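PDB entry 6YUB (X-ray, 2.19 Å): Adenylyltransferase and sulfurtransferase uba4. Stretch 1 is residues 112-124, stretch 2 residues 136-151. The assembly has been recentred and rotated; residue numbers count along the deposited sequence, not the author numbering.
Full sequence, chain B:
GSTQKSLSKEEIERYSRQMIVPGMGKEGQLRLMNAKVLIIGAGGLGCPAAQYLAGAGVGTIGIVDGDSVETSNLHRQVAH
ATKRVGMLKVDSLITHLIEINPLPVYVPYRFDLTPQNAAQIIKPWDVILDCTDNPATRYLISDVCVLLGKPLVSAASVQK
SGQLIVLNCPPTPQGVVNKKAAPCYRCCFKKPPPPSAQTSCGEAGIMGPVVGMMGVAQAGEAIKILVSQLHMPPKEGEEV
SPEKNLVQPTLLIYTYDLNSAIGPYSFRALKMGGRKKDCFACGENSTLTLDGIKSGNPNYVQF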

ATOM      1  N   ASP B 112      16.963 -19.093  15.037  1.00 44.42           N
ATOM      2  CA  ASP B 112      16.887 -18.931  13.594  1.00 47.30           C
ATOM      3  C   ASP B 112      16.328 -20.181  12.927  1.00 42.28           C
ATOM      4  O   ASP B 112      16.638 -21.310  13.323  1.00 42.12           O
ATOM      5  N   LEU B 113      15.502 -19.970  11.907  1.00 40.01           N
ATOM      6  CA  LEU B 113      15.129 -21.054  11.007  1.00 39.73           C
ATOM      7  C   LEU B 113      16.298 -21.366  10.080  1.00 31.52           C
ATOM      8  O   LEU B 113      16.960 -20.461   9.564  1.00 33.49           O
ATOM      9  N   THR B 114      16.563 -22.651   9.889  1.00 35.54           N
ATOM     10  CA  THR B 114      17.697 -23.075   9.072  1.00 31.71           C
ATOM     11  C   THR B 114      17.325 -24.299   8.244  1.00 30.04           C
ATOM     12  O   THR B 114      16.291 -24.926   8.498  1.00 31.48           O
ATOM     13  N   PRO B 115      18.142 -24.679   7.258  1.00 33.28           N
ATOM     14  CA  PRO B 115      17.853 -25.919   6.517  1.00 34.01           C
ATOM     15  C   PRO B 115      17.794 -27.146   7.407  1.00 34.67           C
ATOM     16  O   PRO B 115      17.134 -28.126   7.040  1.00 38.51           O
ATOM     17  N   GLN B 116      18.451 -27.122   8.569  1.00 44.80           N
ATOM     18  CA  GLN B 116      18.469 -28.270   9.467  1.00 44.83           C
ATOM     19  C   GLN B 116      17.228 -28.368  10.350  1.00 41.17           C
ATOM     20  O   GLN B 116      16.958 -29.445  10.898  1.00 36.90           O
ATOM     21  N   ASN B 117      16.472 -27.280  10.511  1.00 36.09           N
ATOM     22  CA  ASN B 117      15.283 -27.312  11.349  1.00 38.38           C
ATOM     23  C   ASN B 117      14.019 -26.814  10.654  1.00 35.33           C
ATOM     24  O   ASN B 117      12.970 -26.754  11.297  1.00 29.07           O
ATOM     25  N   ALA B 118      14.087 -26.460   9.370  1.00 38.71           N
ATOM     26  CA  ALA B 118      12.924 -25.879   8.706  1.00 36.25           C
ATOM     27  C   ALA B 118      11.725 -26.815   8.790  1.00 34.65           C
ATOM     28  O   ALA B 118      10.618 -26.394   9.153  1.00 33.15           O
ATOM     29  N   ALA B 119      11.930 -28.097   8.479  1.00 30.89           N
ATOM     30  CA  ALA B 119      10.818 -29.039   8.457  1.00 30.48           C
ATOM     31  C   ALA B 119      10.213 -29.215   9.843  1.00 27.38           C
ATOM     32  O   ALA B 119       8.986 -29.308   9.989  1.00 28.15           O
ATOM     33  N   GLN B 120      11.056 -29.258  10.883  1.00 28.25           N
ATOM     34  CA  GLN B 120      10.534 -29.381  12.240  1.00 29.86           C
ATOM     35  C   GLN B 120       9.631 -28.206  12.589  1.00 28.66           C
ATOM     36  O   GLN B 120       8.577 -28.386  13.209  1.00 33.51           O
ATOM     37  N   ILE B 121      10.032 -26.991  12.202  1.00 26.68           N
ATOM     38  CA  ILE B 121       9.285 -25.798  12.564  1.00 27.21           C
ATOM     39  C   ILE B 121       7.979 -25.722  11.789  1.00 28.89           C
ATOM     40  O   ILE B 121       6.930 -25.390  12.353  1.00 28.48           O
ATOM     41  N   ILE B 122       8.017 -26.040  10.490  1.00 26.22           N
ATOM     42  CA  ILE B 122       6.891 -25.772   9.611  1.00 24.49           C
ATOM     43  C   ILE B 122       5.812 -26.840   9.712  1.00 25.09           C
ATOM     44  O   ILE B 122       4.622 -26.534   9.571  1.00 24.97           O
ATOM     45  N   LYS B 123       6.190 -28.088   9.961  1.00 29.94           N
ATOM     46  CA  LYS B 123       5.254 -29.198   9.818  1.00 33.63           C
ATOM     47  C   LYS B 123       3.946 -29.028  10.581  1.00 32.80           C
ATOM     48  O   LYS B 123       2.898 -29.412  10.038  1.00 36.99           O
ATOM     49  N   PRO B 124       3.920 -28.506  11.811  1.00 40.60           N
ATOM     50  CA  PRO B 124       2.666 -28.487  12.576  1.00 39.85           C
ATOM     51  C   PRO B 124       1.651 -27.431  12.154  1.00 38.07           C
ATOM     52  O   PRO B 124       0.567 -27.383  12.749  1.00 41.94           O
ATOM     53  N   ALA B 136      17.610 -15.958   0.354  1.00 41.87           N
ATOM     54  CA  ALA B 136      17.981 -17.364   0.484  1.00 40.94           C
ATOM     55  C   ALA B 136      16.939 -18.133   1.285  1.00 43.17           C
ATOM     56  O   ALA B 136      16.508 -19.222   0.886  1.00 39.66           O
ATOM     57  N   THR B 137      16.523 -17.583   2.430  1.00 44.63           N
ATOM     58  CA  THR B 137      15.526 -18.256   3.252  1.00 43.13           C
ATOM     59  C   THR B 137      14.207 -18.414   2.505  1.00 41.19           C
ATOM     60  O   THR B 137      13.500 -19.408   2.697  1.00 40.10           O
ATOM     61  N   ARG B 138      13.863 -17.451   1.646  1.00 33.00           N
ATOM     62  CA  ARG B 138      12.637 -17.556   0.862  1.00 34.16           C
ATOM     63  C   ARG B 138      12.610 -18.849   0.055  1.00 32.37           C
ATOM     64  O   ARG B 138      11.590 -19.548   0.013  1.00 29.32           O
ATOM     65  N   TYR B 139      13.726 -19.181  -0.602  1.00 34.33           N
ATOM     66  CA  TYR B 139      13.778 -20.414  -1.379  1.00 41.23           C
ATOM     67  C   TYR B 139      13.678 -21.636  -0.476  1.00 34.80           C
ATOM     68  O   TYR B 139      13.026 -22.624  -0.830  1.00 33.55           O
ATOM     69  N   LEU B 140      14.302 -21.582   0.701  1.00 37.43           N
ATOM     70  CA  LEU B 140      14.210 -22.694   1.639  1.00 30.43           C
ATOM     71  C   LEU B 140      12.771 -22.921   2.079  1.00 27.55           C
ATOM     72  O   LEU B 140      12.285 -24.057   2.106  1.00 28.44           O
ATOM     73  N   ILE B 141      12.073 -21.846   2.446  1.00 31.18           N
ATOM     74  CA  ILE B 141      10.700 -21.985   2.925  1.00 29.01           C
ATOM     75  C   ILE B 141       9.798 -22.499   1.809  1.00 28.07           C
ATOM     76  O   ILE B 141       8.990 -23.412   2.015  1.00 32.24           O
ATOM     77  N   SER B 142       9.932 -21.941   0.607  1.00 27.12           N
ATOM     78  CA  SER B 142       9.160 -22.444  -0.526  1.00 29.90           C
ATOM     79  C   SER B 142       9.381 -23.940  -0.720  1.00 31.95           C
ATOM     80  O   SER B 142       8.423 -24.722  -0.804  1.00 28.41           O
ATOM     81  N   ASP B 143      10.646 -24.362  -0.787  1.00 32.60           N
ATOM     82  CA  ASP B 143      10.948 -25.779  -0.962  1.00 30.60           C
ATOM     83  C   ASP B 143      10.247 -26.629   0.091  1.00 33.24           C
ATOM     84  O   ASP B 143       9.549 -27.597  -0.239  1.00 32.51           O
ATOM     85  N   VAL B 144      10.400 -26.265   1.369  1.00 28.31           N
ATOM     86  CA  VAL B 144       9.825 -27.065   2.445  1.00 27.46           C
ATOM     87  C   VAL B 144       8.303 -27.066   2.364  1.00 28.93           C
ATOM     88  O   VAL B 144       7.655 -28.096   2.593  1.00 30.08           O
ATOM     89  N   CYS B 145       7.705 -25.918   2.043  1.00 31.60           N
ATOM     90  CA  CYS B 145       6.255 -25.866   1.887  1.00 34.09           C
ATOM     91  C   CYS B 145       5.785 -26.802   0.781  1.00 33.25           C
ATOM     92  O   CYS B 145       4.760 -27.480   0.921  1.00 30.67           O
ATOM     93  N   VAL B 146       6.521 -26.851  -0.333  1.00 35.51           N
ATOM     94  CA  VAL B 146       6.171 -27.778  -1.402  1.00 32.66           C
ATOM     95  C   VAL B 146       6.243 -29.213  -0.907  1.00 36.94           C
ATOM     96  O   VAL B 146       5.341 -30.021  -1.169  1.00 37.93           O
ATOM     97  N   LEU B 147       7.306 -29.555  -0.175  1.00 34.19           N
ATOM     98  CA  LEU B 147       7.497 -30.939   0.231  1.00 36.98           C
ATOM     99  C   LEU B 147       6.509 -31.359   1.310  1.00 37.76           C
ATOM    100  O   LEU B 147       6.089 -32.523   1.342  1.00 37.78           O
ATOM    101  N   LEU B 148       6.120 -30.439   2.198  1.00 34.77           N
ATOM    102  CA  LEU B 148       5.194 -30.752   3.273  1.00 32.68           C
ATOM    103  C   LEU B 148       3.759 -30.350   2.954  1.00 38.37           C
ATOM    104  O   LEU B 148       2.891 -30.445   3.827  1.00 41.35           O
ATOM    105  N   GLY B 149       3.491 -29.900   1.732  1.00 33.40           N
ATOM    106  CA  GLY B 149       2.137 -29.572   1.329  1.00 32.20           C
ATOM    107  C   GLY B 149       1.504 -28.445   2.121  1.00 33.82           C
ATOM    108  O   GLY B 149       0.450 -28.632   2.734  1.00 35.82           O
ATOM    109  N   LYS B 150       2.129 -27.268   2.104  1.00 31.62           N
ATOM    110  CA  LYS B 150       1.642 -26.124   2.851  1.00 38.32           C
ATOM    111  C   LYS B 150       1.407 -24.939   1.924  1.00 34.97           C
ATOM    112  O   LYS B 150       2.192 -24.720   0.996  1.00 34.97           O
ATOM    113  N   PRO B 151       0.343 -24.165   2.140  1.00 35.97           N
ATOM    114  CA  PRO B 151       0.207 -22.889   1.429  1.00 33.06           C
ATOM    115  C   PRO B 151       1.120 -21.838   2.039  1.00 34.64           C
ATOM    116  O   PRO B 151       1.263 -21.742   3.264  1.00 33.40           O
TER

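The contact is a short helix beginning at Ala118, with its leading loop, laid across a long helix that runs through Leu140 and Val144, at 64° between their N-to-C directions. The axes come within 10.1 Å of each other, and branched side chains occupy much of the space between; the meeting surface is almost wholly apolar.

From the long helix, Leu140, Val144 and Leu148 repeat every four residues and point toward the shorter segment. Leu140 adopts t, p, which carries its CD2 to the loop before the short helix. There CD2 lies 3.5 Å from the backbone N of Pro115, 3.9 Å from Pro115 CD and 3.8 Å from CD2 of Leu113, so one methyl serves both the proline ring and the leucine. Leu113 points in with chi1 t and chi2 between wells at 129°; its CD2 also reaches CG2 of Thr137 at 3.9 Å and CG1 of Ile141 at 4.2 Å.

Next come Ala118 and Ala119; the CA atoms of Ala119 and Val144 are 6.4 Å apart. Val144, chi1 t, sends its two methyls to different neighbours: CG2 meets CB of Ala118 at 3.8 Å, while CG1 lies 3.6 Å from CD1 of Ile122. Ile122 gives up more area than any other residue here. Its m, t conformation extends CD1 toward Val144, with CG2 of Ile141 just reached at 4.5 Å, and its other branch places CG2 4.2 Å from CD1 of Leu148. Leu148 is m, t; the same CD1 sits 4.2 Å from CB of Ala119 and 4.0 Å from CA of Lys123, filling the space beside the backbone of the shorter segment.

The polar element comes at the far end. Gly149, with positive phi, turns the chain out of the helix in a Schellman motif, and Lys150 follows, pointing toward the other stretch. Its chi angles run m, m, t, t: the bend at chi2 precedes an extended end, CG packs 4.1 Å from CG2 of Ile122, and NZ donates a short 2.5 Å hydrogen bond to O of Lys123. The aliphatic stem thus joins the apolar layer while the ammonium group donates to that carbonyl and has a further partner elsewhere in the structure. Lys123 behaves differently, its CB 4.2 Å from CD1 of Leu148 while its end leads away.

Away from the interface, Asn117, chi1 p, braces the loop: OD1 accepts from N of Thr114 at 2.7 Å and ND2 donates to O of Asp112 at 3.0 Å. The rule is a row of residues four apart doing most of the apolar packing, flanked by Ile141 and Thr137, with one lysine tied to a carbonyl and a second whose end leads away.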

ATOM      1  CB  ASP B 112      18.276 -18.634  13.020  1.00 49.02           C
ATOM      2  CG  ASP B 112      18.851 -17.330  13.520  1.00 54.94           C
ATOM      3  OD1 ASP B 112      18.105 -16.546  14.145  1.00 56.22           O
ATOM      4  OD2 ASP B 112      20.058 -17.093  13.290  1.00 58.44           O
ATOM      5  CB  LEU B 113      13.890 -20.673  10.198  1.00 38.25           C
ATOM      6  CG  LEU B 113      13.320 -21.753   9.279  1.00 38.45           C
ATOM      7  CD1 LEU B 113      11.825 -21.923   9.509  1.00 40.50           C
ATOM      8  CD2 LEU B 113      13.598 -21.420   7.819  1.00 38.46           C
ATOM      9  CB  THR B 114      18.913 -23.405   9.944  1.00 37.21           C
ATOM     10  OG1 THR B 114      18.663 -24.620  10.661  1.00 36.62           O
ATOM     11  CG2 THR B 114      19.196 -22.284  10.934  1.00 37.27           C
ATOM     12  CB  PRO B 115      19.008 -26.006   5.505  1.00 39.51           C
ATOM     13  CG  PRO B 115      19.471 -24.577   5.335  1.00 35.81           C
ATOM     14  CD  PRO B 115      19.290 -23.942   6.695  1.00 34.84           C
ATOM     15  CB  GLN B 116      19.710 -28.223  10.369  1.00 48.75           C
ATOM     16  CG  GLN B 116      21.009 -28.614   9.683  1.00 47.84           C
ATOM     17  CD  GLN B 116      21.462 -27.595   8.657  1.00 53.61           C
ATOM     18  OE1 GLN B 116      21.459 -26.390   8.916  1.00 50.22           O
ATOM     19  NE2 GLN B 116      21.845 -28.075   7.472  1.00 55.94           N
ATOM     20  CB  ASN B 117      15.498 -26.478  12.622  1.00 29.36           C
ATOM     21  CG  ASN B 117      15.700 -24.999  12.323  1.00 38.05           C
ATOM     22  OD1 ASN B 117      15.189 -24.464  11.324  1.00 31.53           O
ATOM     23  ND2 ASN B 117      16.446 -24.326  13.188  1.00 38.04           N
ATOM     24  CB  ALA B 118      13.260 -25.552   7.253  1.00 34.30           C
ATOM     25  CB  ALA B 119      11.278 -30.382   7.894  1.00 28.29           C
ATOM     26  CB  GLN B 120      11.681 -29.472  13.245  1.00 33.85           C
ATOM     27  CG  GLN B 120      12.629 -30.621  13.011  1.00 31.14           C
ATOM     28  CD  GLN B 120      13.960 -30.413  13.708  1.00 40.97           C
ATOM     29  OE1 GLN B 120      15.009 -30.372  13.062  1.00 45.16           O
ATOM     30  NE2 GLN B 120      13.927 -30.287  15.037  1.00 33.43           N
ATOM     31  CB  ILE B 121      10.153 -24.546  12.332  1.00 25.62           C
ATOM     32  CG1 ILE B 121      11.295 -24.505  13.350  1.00 30.43           C
ATOM     33  CG2 ILE B 121       9.299 -23.289  12.395  1.00 24.99           C
ATOM     34  CD1 ILE B 121      12.278 -23.366  13.146  1.00 32.31           C
ATOM     35  CB  ILE B 122       7.408 -25.631   8.160  1.00 31.37           C
ATOM     36  CG1 ILE B 122       8.101 -24.278   7.980  1.00 30.40           C
ATOM     37  CG2 ILE B 122       6.285 -25.827   7.167  1.00 25.90           C
ATOM     38  CD1 ILE B 122       8.879 -24.146   6.684  1.00 29.52           C
ATOM     39  CB  LYS B 123       5.947 -30.501  10.258  1.00 36.64           C
ATOM     40  CG  LYS B 123       5.309 -31.771   9.710  1.00 47.59           C
ATOM     41  CD  LYS B 123       5.847 -33.033  10.388  1.00 51.79           C
ATOM     42  CE  LYS B 123       7.369 -33.046  10.443  1.00 54.15           C
ATOM     43  NZ  LYS B 123       7.909 -34.367  10.876  1.00 57.45           N
ATOM     44  CB  PRO B 124       3.140 -28.218  14.021  1.00 39.80           C
ATOM     45  CG  PRO B 124       4.615 -28.498  14.026  1.00 42.33           C
ATOM     46  CD  PRO B 124       5.084 -28.150  12.646  1.00 38.16           C
ATOM     47  CB  ALA B 136      19.358 -17.485   1.143  1.00 42.24           C
ATOM     48  CB  THR B 137      15.310 -17.480   4.554  1.00 43.19           C
ATOM     49  OG1 THR B 137      16.568 -17.002   5.043  1.00 45.11           O
ATOM     50  CG2 THR B 137      14.678 -18.369   5.608  1.00 41.45           C
ATOM     51  CB  ARG B 138      12.493 -16.348  -0.062  1.00 35.00           C
ATOM     52  CG  ARG B 138      11.781 -15.172   0.585  1.00 42.25           C
ATOM     53  CD  ARG B 138      11.090 -14.284  -0.443  1.00 42.86           C
ATOM     54  NE  ARG B 138      12.027 -13.445  -1.186  1.00 48.30           N
ATOM     55  CZ  ARG B 138      12.672 -12.405  -0.663  1.00 50.94           C
ATOM     56  NH1 ARG B 138      12.496 -12.084   0.611  1.00 45.76           N
ATOM     57  NH2 ARG B 138      13.502 -11.691  -1.414  1.00 51.86           N
ATOM     58  CB  TYR B 139      15.061 -20.456  -2.212  1.00 41.81           C
ATOM     59  CG  TYR B 139      15.015 -19.570  -3.442  1.00 39.89           C
ATOM     60  CD1 TYR B 139      14.444 -20.021  -4.621  1.00 43.04           C
ATOM     61  CD2 TYR B 139      15.540 -18.284  -3.418  1.00 41.54           C
ATOM     62  CE1 TYR B 139      14.396 -19.216  -5.750  1.00 42.23           C
ATOM     63  CE2 TYR B 139      15.496 -17.473  -4.538  1.00 44.23           C
ATOM     64  CZ  TYR B 139      14.922 -17.945  -5.700  1.00 41.24           C
ATOM     65  OH  TYR B 139      14.879 -17.145  -6.817  1.00 51.36           O
ATOM     66  CB  LEU B 140      15.107 -22.431   2.850  1.00 30.22           C
ATOM     67  CG  LEU B 140      14.949 -23.402   4.019  1.00 33.41           C
ATOM     68  CD1 LEU B 140      15.221 -24.835   3.555  1.00 38.31           C
ATOM     69  CD2 LEU B 140      15.874 -23.020   5.173  1.00 35.49           C
ATOM     70  CB  ILE B 141      10.206 -20.644   3.502  1.00 31.23           C
ATOM     71  CG1 ILE B 141      10.997 -20.296   4.766  1.00 31.03           C
ATOM     72  CG2 ILE B 141       8.723 -20.710   3.815  1.00 32.99           C
ATOM     73  CD1 ILE B 141      10.931 -18.824   5.150  1.00 35.67           C
ATOM     74  CB  SER B 142       9.534 -21.676  -1.793  1.00 32.35           C
ATOM     75  OG  SER B 142       8.593 -21.901  -2.824  1.00 31.26           O
ATOM     76  CB  ASP B 143      12.462 -25.988  -0.920  1.00 31.99           C
ATOM     77  CG  ASP B 143      13.163 -25.407  -2.137  1.00 40.80           C
ATOM     78  OD1 ASP B 143      12.459 -24.991  -3.087  1.00 40.88           O
ATOM     79  OD2 ASP B 143      14.411 -25.363  -2.148  1.00 42.46           O
ATOM     80  CB  VAL B 144      10.324 -26.544   3.807  1.00 33.79           C
ATOM     81  CG1 VAL B 144       9.578 -27.216   4.948  1.00 31.07           C
ATOM     82  CG2 VAL B 144      11.823 -26.763   3.937  1.00 27.19           C
ATOM     83  CB  CYS B 145       5.814 -24.431   1.604  1.00 35.21           C
ATOM     84  SG  CYS B 145       5.862 -23.382   3.072  1.00 36.39           S
ATOM     85  CB  VAL B 146       7.088 -27.547  -2.620  1.00 35.55           C
ATOM     86  CG1 VAL B 146       7.060 -28.757  -3.541  1.00 37.49           C
ATOM     87  CG2 VAL B 146       6.668 -26.285  -3.359  1.00 37.98           C
ATOM     88  CB  LEU B 147       8.930 -31.151   0.716  1.00 43.51           C
ATOM     89  CG  LEU B 147      10.036 -31.007  -0.328  1.00 41.17           C
ATOM     90  CD1 LEU B 147      11.403 -31.182   0.319  1.00 44.15           C
ATOM     91  CD2 LEU B 147       9.852 -32.002  -1.463  1.00 47.17           C
ATOM     92  CB  LEU B 148       5.650 -30.082   4.575  1.00 38.27           C
ATOM     93  CG  LEU B 148       6.981 -30.578   5.151  1.00 36.05           C
ATOM     94  CD1 LEU B 148       7.346 -29.799   6.404  1.00 39.10           C
ATOM     95  CD2 LEU B 148       6.929 -32.075   5.443  1.00 36.81           C
ATOM     96  CB  LYS B 150       2.646 -25.708   3.946  1.00 39.66           C
ATOM     97  CG  LYS B 150       3.067 -26.829   4.872  1.00 40.51           C
ATOM     98  CD  LYS B 150       2.028 -27.080   5.952  1.00 45.37           C
ATOM     99  CE  LYS B 150       2.237 -28.440   6.603  1.00 47.06           C
ATOM    100  NZ  LYS B 150       1.704 -28.499   7.988  1.00 40.67           N
ATOM    101  CB  PRO B 151      -1.273 -22.530   1.621  1.00 32.84           C
ATOM    102  CG  PRO B 151      -1.622 -23.136   2.941  1.00 37.82           C
ATOM    103  CD  PRO B 151      -0.790 -24.410   3.059  1.00 42.10           C
TER